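Local coordinates for clavulanic acid biosynthesis oligopeptide binding protein 2 (Streptomyces clavuligerus, PDB 2WOL), which probably binds peptides as a bacterial extracellular solute-binding protein, and belongs to the biosynthetic pathway of the beta-lactamase inhibitor clavulanic acid, at residues L62-L67 with C191-P196; S212-V217 with P240-L245; P299-L304 with D529-F534; Q310-P315 with E439-H444; R392-T397 with H444-L449. All blocks are in the same frame, centred on the assembly; numbering follows the deposited sequence. Where two conformers were deposited one is given.

Contact 1: L62-L67 with C191-P196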
# COMPACT_ATOMS: atom_id res chain seq x y z
N LEU A 62 -3.58 -7.74 14.50
CA LEU A 62 -3.59 -8.18 15.90
C LEU A 62 -4.82 -7.72 16.67
O LEU A 62 -5.25 -8.37 17.63
CB LEU A 62 -2.35 -7.66 16.64
CG LEU A 62 -0.98 -8.25 16.30
CD1 LEU A 62 -0.36 -7.56 15.09
CD2 LEU A 62 -0.06 -8.13 17.50
N LEU A 63 -5.38 -6.59 16.24
CA LEU A 63 -6.43 -5.88 17.00
C LEU A 63 -7.85 -6.18 16.54
O LEU A 63 -8.77 -6.21 17.36
CB LEU A 63 -6.18 -4.37 16.94
CG LEU A 63 -4.94 -3.83 17.64
CD1 LEU A 63 -4.72 -2.38 17.24
CD2 LEU A 63 -5.07 -3.97 19.15
N ASN A 64 -8.05 -6.35 15.24
CA ASN A 64 -9.40 -6.51 14.72
C ASN A 64 -9.48 -7.52 13.61
O ASN A 64 -8.66 -7.54 12.70
CB ASN A 64 -9.95 -5.16 14.24
CG ASN A 64 -10.30 -4.24 15.39
OD1 ASN A 64 -11.24 -4.50 16.14
ND2 ASN A 64 -9.54 -3.16 15.53
N ARG A 65 -10.49 -8.38 13.70
CA ARG A 65 -10.78 -9.32 12.64
C ARG A 65 -11.67 -8.67 11.59
O ARG A 65 -12.28 -7.63 11.84
CB ARG A 65 -11.44 -10.58 13.21
CG ARG A 65 -10.56 -11.32 14.21
CD ARG A 65 -11.27 -12.54 14.76
NE ARG A 65 -11.51 -13.55 13.74
CZ ARG A 65 -12.01 -14.76 13.97
NH1 ARG A 65 -12.34 -15.11 15.21
NH2 ARG A 65 -12.19 -15.61 12.98
N THR A 66 -11.73 -9.28 10.41
CA THR A 66 -12.51 -8.77 9.29
C THR A 66 -13.22 -9.96 8.65
O THR A 66 -12.94 -11.11 9.00
CB THR A 66 -11.60 -8.05 8.27
OG1 THR A 66 -10.42 -8.84 8.05
CG2 THR A 66 -11.17 -6.68 8.79
N LEU A 67 -14.15 -9.71 7.72
CA LEU A 67 -14.84 -10.81 7.05
C LEU A 67 -13.84 -11.73 6.35
O LEU A 67 -13.91 -12.96 6.49
CB LEU A 67 -15.88 -10.29 6.05
CG LEU A 67 -17.16 -9.70 6.64
CD1 LEU A 67 -17.95 -9.00 5.54
CD2 LEU A 67 -18.01 -10.76 7.32
N CYS A 191 -10.93 -0.75 7.73
CA CYS A 191 -12.13 0.08 7.70
C CYS A 191 -13.42 -0.75 7.57
O CYS A 191 -14.52 -0.21 7.74
CB CYS A 191 -12.04 1.16 6.61
SG CYS A 191 -12.08 0.58 4.92
N ALA A 192 -13.28 -2.04 7.29
CA ALA A 192 -14.42 -2.96 7.23
C ALA A 192 -14.48 -3.93 8.42
O ALA A 192 -15.35 -4.81 8.47
CB ALA A 192 -14.43 -3.71 5.91
N ALA A 193 -13.56 -3.78 9.37
CA ALA A 193 -13.62 -4.52 10.63
C ALA A 193 -14.84 -4.06 11.44
O ALA A 193 -15.08 -2.86 11.57
CB ALA A 193 -12.35 -4.34 11.44
N PRO A 194 -15.60 -5.02 12.01
CA PRO A 194 -16.85 -4.63 12.67
C PRO A 194 -16.66 -3.62 13.80
O PRO A 194 -15.70 -3.70 14.57
CB PRO A 194 -17.40 -5.96 13.20
CG PRO A 194 -16.24 -6.90 13.21
CD PRO A 194 -15.36 -6.47 12.08
N VAL A 195 -17.59 -2.67 13.87
CA VAL A 195 -17.66 -1.69 14.95
C VAL A 195 -19.10 -1.71 15.43
O VAL A 195 -20.01 -1.40 14.65
CB VAL A 195 -17.30 -0.27 14.46
CG1 VAL A 195 -17.56 0.76 15.54
CG2 VAL A 195 -15.84 -0.20 14.02
N PRO A 196 -19.33 -2.09 16.70
CA PRO A 196 -20.72 -2.11 17.17
C PRO A 196 -21.19 -0.69 17.47
O PRO A 196 -20.49 0.06 18.17
CB PRO A 196 -20.64 -2.95 18.45
CG PRO A 196 -19.26 -2.78 18.94
CD PRO A 196 -18.38 -2.50 17.74
O HOH W 1 -13.68 -5.46 15.06
O HOH W 2 -14.86 -7.05 6.97

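Contact 2: S212-V217 with P240-L245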
# COMPACT_ATOMS: atom_id res chain seq x y z
N SER A 212 -11.93 -7.07 18.08
CA SER A 212 -12.42 -8.41 17.76
C SER A 212 -11.26 -9.37 17.54
O SER A 212 -11.46 -10.57 17.35
CB SER A 212 -13.34 -8.38 16.53
OG SER A 212 -12.66 -7.90 15.38
N GLY A 213 -10.04 -8.84 17.57
CA GLY A 213 -8.83 -9.64 17.36
C GLY A 213 -8.29 -10.22 18.66
O GLY A 213 -8.87 -10.01 19.73
N PRO A 214 -7.17 -10.95 18.57
CA PRO A 214 -6.55 -11.58 19.75
C PRO A 214 -5.98 -10.61 20.78
O PRO A 214 -5.73 -11.02 21.92
CB PRO A 214 -5.43 -12.44 19.14
CG PRO A 214 -5.16 -11.85 17.79
CD PRO A 214 -6.46 -11.28 17.32
N TYR A 215 -5.77 -9.36 20.39
CA TYR A 215 -5.24 -8.34 21.30
C TYR A 215 -6.12 -7.11 21.34
O TYR A 215 -6.88 -6.84 20.40
CB TYR A 215 -3.80 -7.97 20.92
CG TYR A 215 -2.91 -9.19 20.93
CD1 TYR A 215 -2.85 -10.02 19.82
CD2 TYR A 215 -2.18 -9.54 22.06
CE1 TYR A 215 -2.09 -11.17 19.82
CE2 TYR A 215 -1.40 -10.68 22.08
CZ TYR A 215 -1.36 -11.49 20.95
OH TYR A 215 -0.60 -12.64 20.93
N ARG A 216 -6.01 -6.38 22.43
CA ARG A 216 -6.69 -5.10 22.58
C ARG A 216 -5.69 -4.07 23.09
O ARG A 216 -4.64 -4.42 23.64
CB ARG A 216 -7.88 -5.23 23.54
CG ARG A 216 -7.52 -5.57 24.98
CD ARG A 216 -8.77 -5.64 25.83
NE ARG A 216 -8.47 -6.04 27.20
CZ ARG A 216 -9.38 -6.43 28.09
NH1 ARG A 216 -10.67 -6.50 27.76
NH2 ARG A 216 -9.00 -6.76 29.32
N VAL A 217 -6.01 -2.80 22.88
CA VAL A 217 -5.17 -1.70 23.36
C VAL A 217 -5.23 -1.63 24.89
O VAL A 217 -6.30 -1.45 25.47
CB VAL A 217 -5.61 -0.34 22.75
CG1 VAL A 217 -4.70 0.78 23.24
CG2 VAL A 217 -5.62 -0.40 21.23
N PRO A 240 -8.88 -18.85 11.89
CA PRO A 240 -7.99 -19.61 11.01
C PRO A 240 -6.72 -18.85 10.59
O PRO A 240 -5.90 -19.39 9.85
CB PRO A 240 -8.87 -19.86 9.78
CG PRO A 240 -9.74 -18.65 9.71
CD PRO A 240 -9.98 -18.21 11.13
N ILE A 241 -6.58 -17.61 11.07
CA ILE A 241 -5.50 -16.72 10.62
C ILE A 241 -4.42 -16.51 11.69
O ILE A 241 -3.22 -16.57 11.38
CB ILE A 241 -6.07 -15.31 10.20
CG1 ILE A 241 -7.24 -15.43 9.21
CG2 ILE A 241 -4.95 -14.37 9.70
CD1 ILE A 241 -6.88 -15.89 7.80
N ARG A 242 -4.84 -16.29 12.93
CA ARG A 242 -3.98 -15.71 13.95
C ARG A 242 -3.53 -16.68 15.05
O ARG A 242 -4.37 -17.19 15.79
CB ARG A 242 -4.68 -14.50 14.58
CG ARG A 242 -5.03 -13.43 13.57
CD ARG A 242 -5.99 -12.40 14.12
NE ARG A 242 -6.45 -11.53 13.05
CZ ARG A 242 -7.42 -11.84 12.20
NH1 ARG A 242 -8.07 -13.00 12.31
NH2 ARG A 242 -7.76 -10.99 11.24
N PRO A 243 -2.21 -16.93 15.15
CA PRO A 243 -1.71 -17.81 16.22
C PRO A 243 -1.62 -17.17 17.61
O PRO A 243 -1.50 -17.88 18.60
CB PRO A 243 -0.31 -18.19 15.72
CG PRO A 243 0.12 -17.02 14.92
CD PRO A 243 -1.12 -16.46 14.27
N ALA A 244 -1.63 -15.83 17.68
CA ALA A 244 -1.60 -15.09 18.95
C ALA A 244 -0.62 -15.67 19.97
O ALA A 244 -1.00 -16.05 21.08
CB ALA A 244 -3.00 -14.99 19.53
N LEU A 245 0.65 -15.71 19.60
CA LEU A 245 1.67 -16.31 20.45
C LEU A 245 2.10 -15.46 21.66
O LEU A 245 2.08 -15.96 22.79
CB LEU A 245 2.88 -16.77 19.63
CG LEU A 245 2.59 -17.81 18.55
CD1 LEU A 245 3.82 -18.07 17.71
CD2 LEU A 245 2.05 -19.13 19.13

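Contact 3: P299-L304 with D529-F534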
# COMPACT_ATOMS: atom_id res chain seq x y z
N PRO A 299 13.35 -7.83 0.61
CA PRO A 299 12.21 -8.07 -0.27
C PRO A 299 11.88 -6.87 -1.15
O PRO A 299 12.30 -5.74 -0.86
CB PRO A 299 11.07 -8.28 0.72
CG PRO A 299 11.42 -7.41 1.86
CD PRO A 299 12.92 -7.49 1.98
N ARG A 300 11.12 -7.12 -2.22
CA ARG A 300 10.43 -6.06 -2.93
C ARG A 300 9.29 -5.59 -2.04
O ARG A 300 8.67 -6.41 -1.35
CB ARG A 300 9.85 -6.58 -4.25
CG ARG A 300 10.89 -6.89 -5.30
CD ARG A 300 10.30 -7.81 -6.35
NE ARG A 300 11.18 -7.96 -7.51
CZ ARG A 300 11.15 -7.18 -8.58
NH1 ARG A 300 10.28 -6.18 -8.66
NH2 ARG A 300 11.98 -7.42 -9.59
N THR A 301 9.00 -4.29 -2.06
CA THR A 301 7.91 -3.73 -1.26
C THR A 301 6.60 -3.64 -2.04
O THR A 301 5.55 -3.34 -1.46
CB THR A 301 8.25 -2.32 -0.74
OG1 THR A 301 8.41 -1.43 -1.85
CG2 THR A 301 9.52 -2.32 0.09
N SER A 302 6.68 -3.90 -3.34
CA SER A 302 5.57 -3.73 -4.29
C SER A 302 5.28 -2.27 -4.66
O SER A 302 4.36 -1.99 -5.42
CB SER A 302 4.29 -4.45 -3.82
OG SER A 302 4.47 -5.85 -3.89
N PHE A 303 6.08 -1.36 -4.11
CA PHE A 303 6.00 0.05 -4.48
C PHE A 303 6.72 0.29 -5.80
O PHE A 303 7.69 -0.40 -6.12
CB PHE A 303 6.60 0.94 -3.39
CG PHE A 303 5.66 1.24 -2.25
CD1 PHE A 303 5.26 0.24 -1.37
CD2 PHE A 303 5.19 2.53 -2.05
CE1 PHE A 303 4.40 0.52 -0.31
CE2 PHE A 303 4.32 2.82 -1.00
CZ PHE A 303 3.92 1.81 -0.13
N LEU A 304 6.21 1.26 -6.56
CA LEU A 304 6.83 1.68 -7.80
C LEU A 304 7.29 3.13 -7.66
O LEU A 304 6.52 3.98 -7.22
CB LEU A 304 5.84 1.56 -8.96
CG LEU A 304 6.25 2.19 -10.30
CD1 LEU A 304 7.34 1.39 -10.98
CD2 LEU A 304 5.05 2.34 -11.22
N ASP A 529 10.61 -0.71 -5.83
CA ASP A 529 11.36 -0.51 -4.60
C ASP A 529 11.65 -1.81 -3.87
O ASP A 529 10.87 -2.77 -3.93
CB ASP A 529 10.69 0.53 -3.69
CG ASP A 529 10.91 1.96 -4.17
OD1 ASP A 529 12.07 2.30 -4.52
OD2 ASP A 529 9.94 2.74 -4.20
N LYS A 530 12.80 -1.84 -3.21
CA LYS A 530 13.18 -2.93 -2.31
C LYS A 530 13.58 -2.32 -0.98
O LYS A 530 13.81 -1.12 -0.88
CB LYS A 530 14.32 -3.75 -2.91
CG LYS A 530 13.88 -4.61 -4.09
CD LYS A 530 15.04 -5.36 -4.74
CE LYS A 530 15.56 -6.49 -3.86
NZ LYS A 530 16.58 -7.30 -4.58
N THR A 531 13.63 -3.16 0.05
CA THR A 531 13.94 -2.67 1.38
C THR A 531 14.76 -3.72 2.13
O THR A 531 14.79 -4.88 1.72
CB THR A 531 12.65 -2.33 2.16
OG1 THR A 531 12.97 -1.51 3.30
CG2 THR A 531 11.92 -3.59 2.62
N LEU A 532 15.43 -3.30 3.20
CA LEU A 532 16.18 -4.23 4.04
C LEU A 532 15.55 -4.31 5.42
O LEU A 532 15.57 -3.34 6.16
CB LEU A 532 17.64 -3.80 4.15
CG LEU A 532 18.52 -3.98 2.91
CD1 LEU A 532 19.80 -3.21 3.07
CD2 LEU A 532 18.81 -5.44 2.65
N HIS A 533 14.97 -5.47 5.75
CA HIS A 533 14.43 -5.69 7.09
C HIS A 533 15.40 -6.52 7.91
O HIS A 533 15.98 -7.47 7.40
CB HIS A 533 13.10 -6.45 7.03
CG HIS A 533 12.00 -5.75 6.29
ND1 HIS A 533 11.65 -4.44 6.53
CD2 HIS A 533 11.14 -6.21 5.35
CE1 HIS A 533 10.64 -4.11 5.75
NE2 HIS A 533 10.31 -5.17 5.03
N PHE A 534 15.54 -6.16 9.18
CA PHE A 534 16.39 -6.90 10.12
C PHE A 534 15.52 -7.66 11.12
O PHE A 534 14.60 -7.09 11.71
CB PHE A 534 17.34 -5.94 10.86
CG PHE A 534 18.39 -6.63 11.69
CD1 PHE A 534 19.61 -6.98 11.14
CD2 PHE A 534 18.15 -6.92 13.04
CE1 PHE A 534 20.59 -7.62 11.90
CE2 PHE A 534 19.13 -7.56 13.82
CZ PHE A 534 20.35 -7.91 13.24
O HOH W 3 8.53 -3.05 -5.29

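Contact 4: Q310-P315 with E439-H444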
# COMPACT_ATOMS: atom_id res chain seq x y z
N GLN A 310 2.59 15.53 -17.30
CA GLN A 310 1.25 16.11 -17.24
C GLN A 310 0.85 16.80 -18.55
O GLN A 310 1.35 17.88 -18.83
CB GLN A 310 1.18 17.13 -16.09
CG GLN A 310 1.10 16.54 -14.68
CD GLN A 310 2.20 15.54 -14.39
OE1 GLN A 310 1.96 14.33 -14.39
NE2 GLN A 310 3.41 16.03 -14.17
N PRO A 311 -0.03 16.16 -19.35
CA PRO A 311 -0.49 16.79 -20.60
C PRO A 311 -1.12 18.18 -20.44
O PRO A 311 -1.12 18.95 -21.40
CB PRO A 311 -1.52 15.78 -21.13
CG PRO A 311 -1.04 14.47 -20.60
CD PRO A 311 -0.60 14.81 -19.19
N HIS A 312 -1.62 18.49 -19.25
CA HIS A 312 -2.18 19.82 -18.96
C HIS A 312 -1.12 20.91 -18.81
O HIS A 312 -1.45 22.10 -18.69
CB HIS A 312 -3.14 19.78 -17.76
CG HIS A 312 -2.68 18.93 -16.62
ND1 HIS A 312 -2.74 17.56 -16.64
CD2 HIS A 312 -2.18 19.27 -15.40
CE1 HIS A 312 -2.29 17.08 -15.49
NE2 HIS A 312 -1.95 18.10 -14.73
N ILE A 313 0.15 20.52 -18.84
CA ILE A 313 1.27 21.45 -18.77
C ILE A 313 2.07 21.38 -20.07
O ILE A 313 2.90 20.49 -20.24
CB ILE A 313 2.21 21.14 -17.56
CG1 ILE A 313 1.43 20.94 -16.25
CG2 ILE A 313 3.31 22.21 -17.43
CD1 ILE A 313 0.61 22.15 -15.78
N PRO A 314 1.81 22.31 -21.02
CA PRO A 314 2.62 22.34 -22.24
C PRO A 314 4.11 22.43 -21.93
O PRO A 314 4.49 23.07 -20.95
CB PRO A 314 2.13 23.61 -22.94
CG PRO A 314 0.72 23.76 -22.47
CD PRO A 314 0.76 23.34 -21.03
N PRO A 315 4.97 21.78 -22.75
CA PRO A 315 4.63 21.05 -23.97
C PRO A 315 4.36 19.55 -23.77
O PRO A 315 4.43 18.79 -24.74
CB PRO A 315 5.89 21.24 -24.82
CG PRO A 315 6.99 21.23 -23.81
CD PRO A 315 6.42 21.80 -22.52
N GLU A 439 -4.58 21.54 -8.82
CA GLU A 439 -4.43 23.00 -8.85
C GLU A 439 -2.99 23.42 -8.57
O GLU A 439 -2.49 24.37 -9.18
CB GLU A 439 -5.36 23.66 -7.83
CG GLU A 439 -6.85 23.63 -8.18
CD GLU A 439 -7.72 24.10 -7.02
OE1 GLU A 439 -7.36 25.08 -6.34
OE2 GLU A 439 -8.78 23.47 -6.78
N THR A 440 -2.33 22.71 -7.66
CA THR A 440 -0.93 22.99 -7.32
C THR A 440 -0.03 22.68 -8.51
O THR A 440 0.89 23.44 -8.82
CB THR A 440 -0.47 22.17 -6.09
OG1 THR A 440 -1.32 22.48 -4.98
CG2 THR A 440 0.98 22.50 -5.72
N VAL A 441 -0.31 21.57 -9.18
CA VAL A 441 0.43 21.16 -10.38
C VAL A 441 0.35 22.27 -11.44
O VAL A 441 1.36 22.61 -12.07
CB VAL A 441 -0.07 19.80 -10.92
CG1 VAL A 441 0.53 19.48 -12.29
CG2 VAL A 441 0.24 18.69 -9.92
N ARG A 442 -0.84 22.84 -11.62
CA ARG A 442 -1.04 23.94 -12.57
C ARG A 442 -0.41 25.25 -12.09
O ARG A 442 0.21 25.96 -12.89
CB ARG A 442 -2.53 24.11 -12.87
CG ARG A 442 -3.09 23.04 -13.78
CD ARG A 442 -4.61 23.00 -13.71
NE ARG A 442 -5.17 22.03 -14.64
CZ ARG A 442 -5.25 20.72 -14.41
NH1 ARG A 442 -4.80 20.20 -13.27
NH2 ARG A 442 -5.79 19.92 -15.33
N GLU A 443 -0.56 25.57 -10.81
CA GLU A 443 0.01 26.80 -10.23
C GLU A 443 1.51 26.93 -10.50
O GLU A 443 2.00 28.00 -10.87
CB GLU A 443 -0.27 26.87 -8.73
CG GLU A 443 0.33 28.11 -8.04
CD GLU A 443 0.13 28.13 -6.53
OE1 GLU A 443 -0.70 27.36 -6.00
OE2 GLU A 443 0.81 28.94 -5.87
N HIS A 444 2.23 25.82 -10.32
CA HIS A 444 3.68 25.82 -10.44
C HIS A 444 4.17 25.29 -11.78
O HIS A 444 5.37 25.27 -12.04
CB HIS A 444 4.31 25.02 -9.29
CG HIS A 444 4.00 25.59 -7.94
ND1 HIS A 444 4.57 26.76 -7.48
CD2 HIS A 444 3.19 25.15 -6.95
CE1 HIS A 444 4.12 27.01 -6.27
NE2 HIS A 444 3.28 26.05 -5.92

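Contact 5: R392-T397 with H444-L449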
# COMPACT_ATOMS: atom_id res chain seq x y z
N ARG A 392 12.34 24.25 -22.20
CA ARG A 392 12.48 24.42 -20.76
C ARG A 392 11.23 23.94 -20.04
O ARG A 392 10.11 24.09 -20.54
CB ARG A 392 12.77 25.89 -20.42
CG ARG A 392 14.15 26.33 -20.88
CD ARG A 392 14.57 27.63 -20.22
NE ARG A 392 15.90 28.04 -20.67
CZ ARG A 392 16.50 29.18 -20.33
NH1 ARG A 392 15.88 30.05 -19.53
NH2 ARG A 392 17.71 29.46 -20.79
N ALA A 393 11.43 23.33 -18.87
CA ALA A 393 10.32 22.82 -18.06
C ALA A 393 10.70 22.75 -16.59
O ALA A 393 11.84 23.01 -16.21
CB ALA A 393 9.85 21.46 -18.58
N VAL A 394 9.72 22.39 -15.76
CA VAL A 394 9.90 22.28 -14.31
C VAL A 394 9.49 20.89 -13.84
O VAL A 394 8.43 20.38 -14.21
CB VAL A 394 9.07 23.36 -13.55
CG1 VAL A 394 9.29 23.26 -12.05
CG2 VAL A 394 9.42 24.76 -14.03
N ILE A 395 10.34 20.30 -13.01
CA ILE A 395 10.03 19.03 -12.35
C ILE A 395 9.71 19.27 -10.87
O ILE A 395 10.46 19.94 -10.16
CB ILE A 395 11.17 17.98 -12.53
CG1 ILE A 395 10.77 16.63 -11.90
CG2 ILE A 395 12.53 18.50 -12.01
CD1 ILE A 395 11.60 15.45 -12.39
N GLY A 396 8.57 18.74 -10.43
CA GLY A 396 8.15 18.83 -9.03
C GLY A 396 8.64 17.65 -8.22
O GLY A 396 8.64 16.52 -8.70
N THR A 397 9.06 17.92 -6.99
CA THR A 397 9.62 16.87 -6.13
C THR A 397 9.54 17.24 -4.64
O THR A 397 9.09 18.34 -4.29
CB THR A 397 11.09 16.55 -6.53
OG1 THR A 397 11.52 15.36 -5.86
CG2 THR A 397 12.03 17.70 -6.18
N HIS A 444 2.23 25.82 -10.32
CA HIS A 444 3.68 25.82 -10.44
C HIS A 444 4.17 25.29 -11.78
O HIS A 444 5.37 25.27 -12.04
CB HIS A 444 4.31 25.02 -9.29
CG HIS A 444 4.00 25.59 -7.94
ND1 HIS A 444 4.57 26.76 -7.48
CD2 HIS A 444 3.19 25.15 -6.95
CE1 HIS A 444 4.12 27.01 -6.27
NE2 HIS A 444 3.28 26.05 -5.92
N GLY A 445 3.23 24.89 -12.64
CA GLY A 445 3.55 24.42 -13.99
C GLY A 445 4.48 23.22 -13.96
O GLY A 445 5.54 23.21 -14.60
N LEU A 446 4.05 22.19 -13.23
CA LEU A 446 4.87 21.00 -12.99
C LEU A 446 4.63 19.94 -14.06
O LEU A 446 3.79 19.05 -13.91
CB LEU A 446 4.60 20.44 -11.58
CG LEU A 446 4.76 21.45 -10.44
CD1 LEU A 446 4.37 20.86 -9.09
CD2 LEU A 446 6.17 22.03 -10.39
N GLY A 447 5.38 20.06 -15.15
CA GLY A 447 5.26 19.18 -16.31
C GLY A 447 5.71 17.76 -16.01
O GLY A 447 5.24 16.81 -16.64
N LEU A 448 6.65 17.63 -15.07
CA LEU A 448 7.08 16.34 -14.56
C LEU A 448 6.97 16.31 -13.04
O LEU A 448 7.13 17.35 -12.38
CB LEU A 448 8.53 16.03 -14.95
CG LEU A 448 8.96 16.24 -16.41
CD1 LEU A 448 9.69 17.58 -16.54
CD2 LEU A 448 9.86 15.12 -16.89
N LEU A 449 6.69 15.13 -12.49
CA LEU A 449 6.55 14.94 -11.04
C LEU A 449 7.22 13.64 -10.63
O LEU A 449 7.01 12.60 -11.27
CB LEU A 449 5.07 14.88 -10.65
CG LEU A 449 4.26 16.18 -10.77
CD1 LEU A 449 2.77 15.89 -10.71
CD2 LEU A 449 4.67 17.16 -9.67
O HOH W 4 6.97 22.21 -16.80

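Contact 1: L62-L67 with C191-P196
Two irregular connections pass each other here, the loop that leaves helix 54-63 and the one that follows helix 183-186, with Ala193 set against Asn64, Arg65 and Thr66. The backbones are closest at Thr66 and Ala193, whose CA atoms are 4.6 Å apart. The methyl of Ala193 points into the passing loop: its CB touches CB of Asn64 at 3.8 Å and CG2 of Thr66 at 3.7 Å. Thr66 turns CG2 to this side, anti to its carbonyl carbon, while OG1 (chi1 44°) bonds Met68 O. The carbonyl oxygen of Arg65 is approached by two carbons, 3.3 Å from Ala193 CB and equally far from Pro194 CD, and the CA-H of Ala193 also comes near it. The guanidinium of Arg65 leads elsewhere, to Asp84 and Thr238. Polar links between the loops run through water. One water accepts from Leu67 N at 2.9 Å and donates to Ala192 O at 2.7 Å; a second can donate to Asn64 OD1 and Pro194 O, though other acceptors compete for its two protons. Asn64 OD1 also takes the N-H of Ser212, and its ND2 bonds Gln60. Helix 117-127 touches Leu67, Pro194 and Val195. All the touching residues are buried: this is loop-to-loop packing bridged by water, within the solute-binding protein fold.

Contact 2: S212-V217 with P240-L245
Pro214, Ala244 and Tyr215 make up most of this contact, which sets the start of strand 215-221 against the loop leading into strand 248-253. Pro214 and Ala244 point at each other, and their CB atoms meet at 3.5 Å. The other end of the proline ring faces Arg242: CD of Pro214 lies 3.4 Å from CD of Arg242, the two side chains crossing at about a right angle. Tyr215 comes obliquely to Ala244, CE1 standing 3.9 Å from Ala244 CB and the hydroxyl OH 3.2 Å from Ala244 C. That approach is packing; the hydroxyl's hydrogen bond is to Pro246 O, just beyond the loop segment. Ala244 has left-handed backbone angles (phi 42°, psi 60°), and its own carbonyl is taken by Arg230. The Arg242 chain runs extended from CG to NE, lending its methylenes to the proline while its head has three partners outside the two segments: NE bonds Arg61 O, NH1 pairs with Asp239 and NH2 with Asp84. Between the segments the chemistry is van der Waals packing, carbon on carbon save for the Tyr215 hydroxyl against the Ala244 backbone, and the buried polar groups of Tyr215 and Arg242 are satisfied by partners outside both.

Contact 3: P299-L304 with D529-F534
Arg300 and Lys530 form an antiparallel, non-hydrogen-bonded beta pair, CA to CA 4.2 Å, by which strand 300-301 runs along the broken strand 523-534; their side chains diverge. The bonds fall to either side of this pair. Toward one end, Thr531 N donates to Pro299 O at 3.0 Å, approaching almost in line with the carbonyl (C=O...N angle 172°). Toward the other, Thr301 N donates to Asp529 O at 3.1 Å, nearly straight at the hydrogen (169°) but from above the carbonyl plane. The chain then turns a corner at Ser302, which has positive phi, and pairing resumes as Asp529 N donates to Phe303 O at 3.0 Å. The corner is an ST turn: Thr301 OG1 accepts from Phe303 N at 3.2 Å. A water sits at the corner, donating to both Phe303 O and Asp529 O and taking a weak bond from Ser302 N. Asp529 O thus serves a backbone N-H and a water, and Phe303 O does likewise. Beyond the strands, the guanidinium of Arg300 pairs with Asp346, and His533 NE2 bonds Gly549 O. Carbon contacts complete the join: CG2 of Thr301 meets CG2 of Thr531 at 3.7 Å, and CG of Pro299 lies 3.7 Å from CD2 of the His533 ring.

Contact 4: Q310-P315 with E439-H444
Gln310, which opens the loop after strand 303-309, touches the neighbouring helix through an aliphatic carbon: its CG lies 3.8 Å from CG1 of Val441, the side chains crossing at about a right angle. The chain bends at chi2 (54°), turning CD back from the extended course, and NE2 bonds the carbonyls of Leu446 and Ala308. Gln310 also begins a type I beta turn, closed by Ile313 N donating to Gln310 O at 2.9 Å. The turn presents His312 to the helix. With its CG held between the backbone N and the carbonyl carbon (chi1 41°), the imidazole stands between two neighbours. On one face the guanidinium of Arg442 lies flat, centres 4.1 Å apart and planes 6° from parallel; on the opposite face CB of Gln310 sits 3.4 Å above the ring plane, toward the rim. At the edge, NE2 meets CG1 of Val441 at 3.7 Å. The overlap with Arg442 is offset, NH1 coming 3.5 Å from His312 CD2 and NH2 lying over CG. Glu484 and the carbonyl of Pro438 both engage NH1 of Arg442, which should help hold the guanidinium in this plane; a positive charge so close would probably favour a neutral imidazole. Ile313 follows, laying its CD1 against the helix backbone, 3.8 Å from Val441 O. Taken together, these contacts dock a beta turn onto one side of helix 438-444 through a parallel arginine-histidine stack, with Val441 as the apolar centre.

Contact 5: R392-T397 with H444-L449
Val394 packs beside the backbone of Gly445, whereas the imidazole of His444, the one aromatic ring in either segment, leads away from the strand: CG of Glu443 lies over one of its faces and CG2 of Thr440 at its edge. The contact itself is a parallel beta pairing, whose two faces carry different residues. Ile395 and Leu448 lie on one face, where Ile395 CG1 meets Leu448 CB at 3.8 Å. Ile395 CG1 is anti to its backbone N (chi1 -176°), which puts that atom beside Leu448. Gly396 pairs with Leu449, whose side chain lies on the other face. Leucine methyls pack directly on Gly396 CA, CD2 of Leu449 at 3.9 Å and CD2 of Leu446 at 4.0 Å, close packing that the absence of a side chain permits. The same methyl of Leu446 also touches Val394 CG1, at 3.7 Å. Gly396 N donates to Leu448 O at 2.8 Å, nearly straight at the hydrogen (172°), whereas the bond from Leu448 N to Val394 O is weak at 3.4 Å. Ahead of the paired residues, a water bridges the chains, accepting from Val394 N at 2.9 Å and donating to Gly445 O. Gly445 has positive phi and is the C-prime residue of a Schellman motif that ends the helix, Leu446 N bonding Val441 O. Pairing thus passes from water-mediated to direct as the chain leaves the helix; with Ile395 and Leu448 on one face and leucine methyls against Gly396 on the other, the paired backbone lies in a largely apolar setting.

In the fold
Contacts 1 and 2 are buried and adjoin, probably linked by hydrogen bonds from Arg65 N to Ser212 OG and from Gly213 N to Leu63 O; both rest mainly on apolar packing of irregular chain, contact 1 with waters added, contact 2 at the start of a strand. Contacts 4 and 5 lie on the opposite side of the chain's centre, with contact centres 8 Å apart, and share His444: in contact 4 an arginine-histidine stack near the surface marks the helix flank, in contact 5 buried backbone pairing follows in the chain. Gln310 N probably bonds Gly447 O between them. Contact 3, about 12 Å from the chain's centre, is partly buried and richest in direct backbone bonds. It touches none of the others, but its sheet also contains the strands of contact 5.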